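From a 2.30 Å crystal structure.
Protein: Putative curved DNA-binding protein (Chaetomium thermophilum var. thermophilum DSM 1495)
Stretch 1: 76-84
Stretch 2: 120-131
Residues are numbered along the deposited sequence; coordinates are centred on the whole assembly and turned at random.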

ATOM      1  N   LYS A  76       2.179   8.055  27.888  1.00 64.65           N
ATOM      2  CA  LYS A  76       1.722   6.743  27.461  1.00 64.22           C
ATOM      3  C   LYS A  76       1.079   6.826  26.087  1.00 52.50           C
ATOM      4  O   LYS A  76       0.012   6.259  25.862  1.00 44.87           O
ATOM      5  N   THR A  77       1.725   7.547  25.176  1.00 50.53           N
ATOM      6  CA  THR A  77       1.198   7.714  23.829  1.00 46.10           C
ATOM      7  C   THR A  77       1.315   6.413  23.037  1.00 35.75           C
ATOM      8  O   THR A  77       2.427   5.975  22.742  1.00 36.16           O
ATOM      9  N   ASN A  78       0.176   5.800  22.713  1.00 31.08           N
ATOM     10  CA  ASN A  78       0.142   4.594  21.878  1.00 30.37           C
ATOM     11  C   ASN A  78       0.863   4.807  20.558  1.00 28.43           C
ATOM     12  O   ASN A  78       0.843   5.905  20.000  1.00 28.45           O
ATOM     13  N   LYS A  79       1.497   3.755  20.059  1.00 27.07           N
ATOM     14  CA  LYS A  79       2.219   3.825  18.798  1.00 24.22           C
ATOM     15  C   LYS A  79       2.660   2.417  18.442  1.00 25.64           C
ATOM     16  O   LYS A  79       2.681   1.549  19.307  1.00 24.24           O
ATOM     17  N   GLY A  80       3.004   2.193  17.176  1.00 19.80           N
ATOM     18  CA  GLY A  80       3.408   0.875  16.723  1.00 22.65           C
ATOM     19  C   GLY A  80       3.442   0.767  15.206  1.00 22.52           C
ATOM     20  O   GLY A  80       3.540   1.781  14.514  1.00 21.43           O
ATOM     21  N   PHE A  81       3.378  -0.461  14.693  1.00 18.08           N
ATOM     22  CA  PHE A  81       3.281  -0.700  13.251  1.00 19.88           C
ATOM     23  C   PHE A  81       1.879  -0.340  12.716  1.00 21.62           C
ATOM     24  O   PHE A  81       0.877  -0.633  13.355  1.00 21.07           O
ATOM     25  N   SER A  82       1.809   0.281  11.544  1.00 20.14           N
ATOM     26  CA  SER A  82       0.569   0.302  10.785  1.00 17.55           C
ATOM     27  C   SER A  82       0.610  -0.857   9.777  1.00 16.54           C
ATOM     28  O   SER A  82      -0.405  -1.236   9.213  1.00 15.98           O
ATOM     29  N   HIS A  83       1.792  -1.429   9.563  1.00 17.05           N
ATOM     30  CA  HIS A  83       1.936  -2.512   8.579  1.00 14.34           C
ATOM     31  C   HIS A  83       3.297  -3.145   8.727  1.00 15.28           C
ATOM     32  O   HIS A  83       4.312  -2.439   8.714  1.00 16.79           O
ATOM     33  N   PRO A  84       3.333  -4.480   8.841  1.00 14.12           N
ATOM     34  CA  PRO A  84       4.594  -5.216   8.945  1.00 16.98           C
ATOM     35  C   PRO A  84       5.479  -4.955   7.729  1.00 16.02           C
ATOM     36  O   PRO A  84       4.962  -4.635   6.657  1.00 15.14           O
ATOM     37  N   LEU A 120       5.326  -1.241   4.049  1.00 14.79           N
ATOM     38  CA  LEU A 120       5.459  -1.248   5.490  1.00 17.38           C
ATOM     39  C   LEU A 120       4.861   0.042   5.999  1.00 15.63           C
ATOM     40  O   LEU A 120       4.472   0.893   5.209  1.00 18.38           O
ATOM     41  N   GLY A 121       4.777   0.194   7.311  1.00 15.99           N
ATOM     42  CA  GLY A 121       4.302   1.447   7.853  1.00 16.14           C
ATOM     43  C   GLY A 121       4.272   1.541   9.357  1.00 21.40           C
ATOM     44  O   GLY A 121       4.254   0.525  10.068  1.00 21.22           O
ATOM     45  N   ALA A 122       4.262   2.784   9.829  1.00 17.10           N
ATOM     46  CA  ALA A 122       4.190   3.087  11.244  1.00 18.16           C
ATOM     47  C   ALA A 122       2.903   3.806  11.616  1.00 21.00           C
ATOM     48  O   ALA A 122       2.142   4.268  10.760  1.00 21.96           O
ATOM     49  N   GLN A 123       2.736   3.976  12.922  1.00 19.70           N
ATOM     50  CA  GLN A 123       1.463   4.282  13.531  1.00 21.89           C
ATOM     51  C   GLN A 123       1.735   5.099  14.810  1.00 22.14           C
ATOM     52  O   GLN A 123       2.443   4.625  15.703  1.00 21.23           O
ATOM     53  N   ILE A 124       1.210   6.323  14.889  1.00 23.48           N
ATOM     54  CA  ILE A 124       1.271   7.112  16.137  1.00 23.60           C
ATOM     55  C   ILE A 124      -0.110   7.534  16.642  1.00 21.80           C
ATOM     56  O   ILE A 124      -0.825   8.265  15.964  1.00 24.87           O
ATOM     57  N   ASP A 125      -0.450   7.090  17.849  1.00 23.34           N
ATOM     58  CA  ASP A 125      -1.725   7.382  18.500  1.00 21.51           C
ATOM     59  C   ASP A 125      -2.909   7.019  17.621  1.00 22.85           C
ATOM     60  O   ASP A 125      -3.922   7.716  17.609  1.00 22.10           O
ATOM     61  N   GLY A 126      -2.764   5.923  16.880  1.00 22.22           N
ATOM     62  CA  GLY A 126      -3.835   5.389  16.063  1.00 17.38           C
ATOM     63  C   GLY A 126      -3.881   5.991  14.676  1.00 17.77           C
ATOM     64  O   GLY A 126      -4.774   5.682  13.899  1.00 14.51           O
ATOM     65  N   TYR A 127      -2.921   6.854  14.362  1.00 18.07           N
ATOM     66  CA  TYR A 127      -2.850   7.451  13.029  1.00 16.65           C
ATOM     67  C   TYR A 127      -1.688   6.846  12.239  1.00 20.03           C
ATOM     68  O   TYR A 127      -0.510   7.114  12.513  1.00 17.56           O
ATOM     69  N   GLY A 128      -2.036   6.016  11.260  1.00 15.48           N
ATOM     70  CA  GLY A 128      -1.043   5.260  10.525  1.00 18.46           C
ATOM     71  C   GLY A 128      -0.776   5.741   9.112  1.00 20.35           C
ATOM     72  O   GLY A 128      -1.665   6.289   8.442  1.00 15.63           O
ATOM     73  N   THR A 129       0.461   5.550   8.668  1.00 14.13           N
ATOM     74  CA  THR A 129       0.820   5.789   7.281  1.00 17.40           C
ATOM     75  C   THR A 129       1.362   4.482   6.740  1.00 16.68           C
ATOM     76  O   THR A 129       2.251   3.891   7.340  1.00 16.90           O
ATOM     77  N   ILE A 130       0.825   4.028   5.618  1.00 16.16           N
ATOM     78  CA  ILE A 130       1.354   2.853   4.944  1.00 17.57           C
ATOM     79  C   ILE A 130       1.996   3.309   3.629  1.00 18.68           C
ATOM     80  O   ILE A 130       1.442   4.167   2.933  1.00 15.41           O
ATOM     81  N   VAL A 131       3.177   2.773   3.317  1.00 13.74           N
ATOM     82  CA  VAL A 131       3.876   3.117   2.081  1.00 16.19           C
ATOM     83  C   VAL A 131       4.252   1.851   1.329  1.00 17.02           C
ATOM     84  O   VAL A 131       4.514   0.821   1.942  1.00 16.55           O
TER

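The most unusual feature of this contact is a beta bulge at S82, where the antiparallel register slips by one residue: F81 pairs with A122 (CA-CA 4.4 Å), yet H83, not S82, pairs with G121 (CA-CA 4.7 Å). The carbonyl of G121 consequently accepts two backbone hydrogen bonds, from S82 N to G121 O (2.9 Å) and from H83 N to G121 O (3.2 Å), while G121 N returns one to H83 O (3.0 Å).

At the bulge, the CA-to-CB bond of S82 points toward stretch 2. In the p rotamer (chi1 65°), its OG lies 2.8 Å from T129 O and 3.1 Å from A122 O; both are hydrogen-bond acceptors within reach, and the single hydroxyl proton is not assigned between them. S82 CB also sits 4.0 Å from Q123 CB and 3.9 Å from G128 CA. Two glycines make room for this serine: an ideal CB on G121 would fall 2.3 Å from S82 OG, and one on G128 would fall 2.9 Å from S82 CB. Beside it, I130 (m, t) also points toward stretch 1, bringing its CG1 to 3.6 Å from S82 OG and its CG2 to 4.1 Å from H83 CB. H83 adopts t (chi1 -161°), and its ND1 is tied within its own stretch to P84 O at 2.9 Å.

Q123 shares a sheet face with H83. Its chi1 of -178° (t) and chi2 of -82° (m) carry the amide forward toward the turn, where Q123 OE1 accepts a hydrogen bond from G126 N (2.7 Å) within the type I' turn from I124 to Y127. The other end of the amide reaches a water, with Q123 NE2 donating to it at 3.0 Å; the same water donates to F81 O at 2.8 Å, bridging the stretches. An ideal CB on G80 would lie 3.5 Å from Q123 NE2, close but not a clash. G80 N donates to Q123 O (2.9 Å).

On the other face, K79 (chi1 68°, p) and I124 (chi1 -72°, m) meet loosely, K79 CB lying 4.5 Å from I124 CG1, and the end of the lysine leads away. F81, L120 and A122 instead point away overall, although the CB of each still touches the other stretch.

Near the turn, D125 N donates to N78 O (2.8 Å). A second water accepts from N78 N (2.8 Å) and donates to D125 OD1 (2.7 Å), reinforcing that link. T77 (m) adds an apolar contact, its CG2 4.2 Å from D125 CB.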

ATOM      1  CB  LYS A  76       0.700   6.197  28.462  1.00 66.23           C
ATOM      2  CG  LYS A  76       1.280   5.259  29.509  1.00 67.23           C
ATOM      3  CD  LYS A  76       0.260   4.981  30.609  1.00 68.52           C
ATOM      4  CE  LYS A  76       0.792   3.989  31.634  1.00 61.85           C
ATOM      5  NZ  LYS A  76      -0.262   3.585  32.612  1.00 54.17           N
ATOM      6  CB  THR A  77       1.944   8.831  23.068  1.00 50.81           C
ATOM      7  OG1 THR A  77       1.841  10.068  23.790  1.00 50.34           O
ATOM      8  CG2 THR A  77       1.355   9.006  21.671  1.00 41.58           C
ATOM      9  CB  ASN A  78      -1.297   4.167  21.589  1.00 30.42           C
ATOM     10  CG  ASN A  78      -2.088   3.874  22.855  1.00 39.87           C
ATOM     11  OD1 ASN A  78      -1.579   3.241  23.788  1.00 38.28           O
ATOM     12  ND2 ASN A  78      -3.339   4.344  22.899  1.00 33.43           N
ATOM     13  CB  LYS A  79       3.437   4.730  18.943  1.00 22.06           C
ATOM     14  CG  LYS A  79       4.495   4.146  19.851  1.00 25.75           C
ATOM     15  CD  LYS A  79       5.528   5.176  20.260  1.00 28.83           C
ATOM     16  CE  LYS A  79       6.501   4.582  21.278  1.00 25.12           C
ATOM     17  NZ  LYS A  79       7.609   5.506  21.584  1.00 33.14           N
ATOM     18  CB  PHE A  81       3.525  -2.183  12.939  1.00 19.26           C
ATOM     19  CG  PHE A  81       4.932  -2.652  13.188  1.00 24.32           C
ATOM     20  CD1 PHE A  81       5.405  -2.835  14.486  1.00 22.41           C
ATOM     21  CD2 PHE A  81       5.777  -2.942  12.123  1.00 19.67           C
ATOM     22  CE1 PHE A  81       6.699  -3.282  14.714  1.00 22.35           C
ATOM     23  CE2 PHE A  81       7.076  -3.389  12.351  1.00 19.80           C
ATOM     24  CZ  PHE A  81       7.536  -3.558  13.645  1.00 20.65           C
ATOM     25  CB  SER A  82       0.376   1.641  10.053  1.00 15.92           C
ATOM     26  OG  SER A  82       1.377   1.843   9.058  1.00 17.80           O
ATOM     27  CB  HIS A  83       1.791  -1.977   7.152  1.00 14.44           C
ATOM     28  CG  HIS A  83       1.473  -3.026   6.125  1.00 15.54           C
ATOM     29  ND1 HIS A  83       2.428  -3.874   5.595  1.00 14.02           N
ATOM     30  CD2 HIS A  83       0.308  -3.337   5.496  1.00 14.22           C
ATOM     31  CE1 HIS A  83       1.863  -4.671   4.704  1.00 15.90           C
ATOM     32  NE2 HIS A  83       0.575  -4.369   4.625  1.00 13.43           N
ATOM     33  CB  PRO A  84       4.138  -6.678   8.936  1.00 15.62           C
ATOM     34  CG  PRO A  84       2.859  -6.656   8.190  1.00 14.64           C
ATOM     35  CD  PRO A  84       2.187  -5.384   8.643  1.00 14.39           C
ATOM     36  CB  LEU A 120       6.935  -1.348   5.878  1.00 15.23           C
ATOM     37  CG  LEU A 120       7.879  -0.286   5.320  1.00 17.20           C
ATOM     38  CD1 LEU A 120       7.924   0.931   6.232  1.00 17.14           C
ATOM     39  CD2 LEU A 120       9.291  -0.879   5.147  1.00 16.78           C
ATOM     40  CB  ALA A 122       5.387   3.931  11.679  1.00 23.79           C
ATOM     41  CB  GLN A 123       0.845   2.923  13.860  1.00 21.21           C
ATOM     42  CG  GLN A 123      -0.469   2.918  14.436  1.00 17.65           C
ATOM     43  CD  GLN A 123      -0.445   3.172  15.914  1.00 22.05           C
ATOM     44  OE1 GLN A 123      -0.705   4.291  16.344  1.00 20.20           O
ATOM     45  NE2 GLN A 123      -0.158   2.126  16.714  1.00 18.19           N
ATOM     46  CB  ILE A 124       2.149   8.393  16.033  1.00 22.73           C
ATOM     47  CG1 ILE A 124       3.630   8.041  15.972  1.00 23.49           C
ATOM     48  CG2 ILE A 124       1.936   9.278  17.270  1.00 22.65           C
ATOM     49  CD1 ILE A 124       4.148   7.966  14.597  1.00 33.10           C
ATOM     50  CB  ASP A 125      -1.810   8.842  18.949  1.00 23.79           C
ATOM     51  CG  ASP A 125      -3.022   9.112  19.855  1.00 27.47           C
ATOM     52  OD1 ASP A 125      -3.396   8.225  20.651  1.00 27.57           O
ATOM     53  OD2 ASP A 125      -3.597  10.218  19.780  1.00 28.05           O
ATOM     54  CB  TYR A 127      -2.771   8.988  13.110  1.00 18.96           C
ATOM     55  CG  TYR A 127      -3.936   9.570  13.906  1.00 19.32           C
ATOM     56  CD1 TYR A 127      -5.227   9.546  13.393  1.00 16.73           C
ATOM     57  CD2 TYR A 127      -3.749  10.086  15.183  1.00 18.52           C
ATOM     58  CE1 TYR A 127      -6.300  10.049  14.112  1.00 19.91           C
ATOM     59  CE2 TYR A 127      -4.824  10.594  15.923  1.00 18.66           C
ATOM     60  CZ  TYR A 127      -6.091  10.571  15.380  1.00 22.56           C
ATOM     61  OH  TYR A 127      -7.165  11.058  16.094  1.00 26.07           O
ATOM     62  CB  THR A 129       1.948   6.836   7.157  1.00 20.49           C
ATOM     63  OG1 THR A 129       3.081   6.375   7.900  1.00 24.20           O
ATOM     64  CG2 THR A 129       1.501   8.189   7.719  1.00 21.71           C
ATOM     65  CB  ILE A 130       0.244   1.797   4.694  1.00 16.16           C
ATOM     66  CG1 ILE A 130      -0.427   1.417   6.019  1.00 15.91           C
ATOM     67  CG2 ILE A 130       0.817   0.546   4.018  1.00 12.73           C
ATOM     68  CD1 ILE A 130      -1.556   0.401   5.882  1.00 14.20           C
ATOM     69  CB  VAL A 131       5.195   3.924   2.337  1.00 15.67           C
ATOM     70  CG1 VAL A 131       4.914   5.236   3.022  1.00 15.89           C
ATOM     71  CG2 VAL A 131       6.182   3.112   3.164  1.00 17.74           C
TER
HETATM   72  O   HOH W   1      -2.048   7.518  22.927  1.00 40.35           O
HETATM   73  O   HOH W   2       0.253  -0.764  16.089  1.00 19.50           O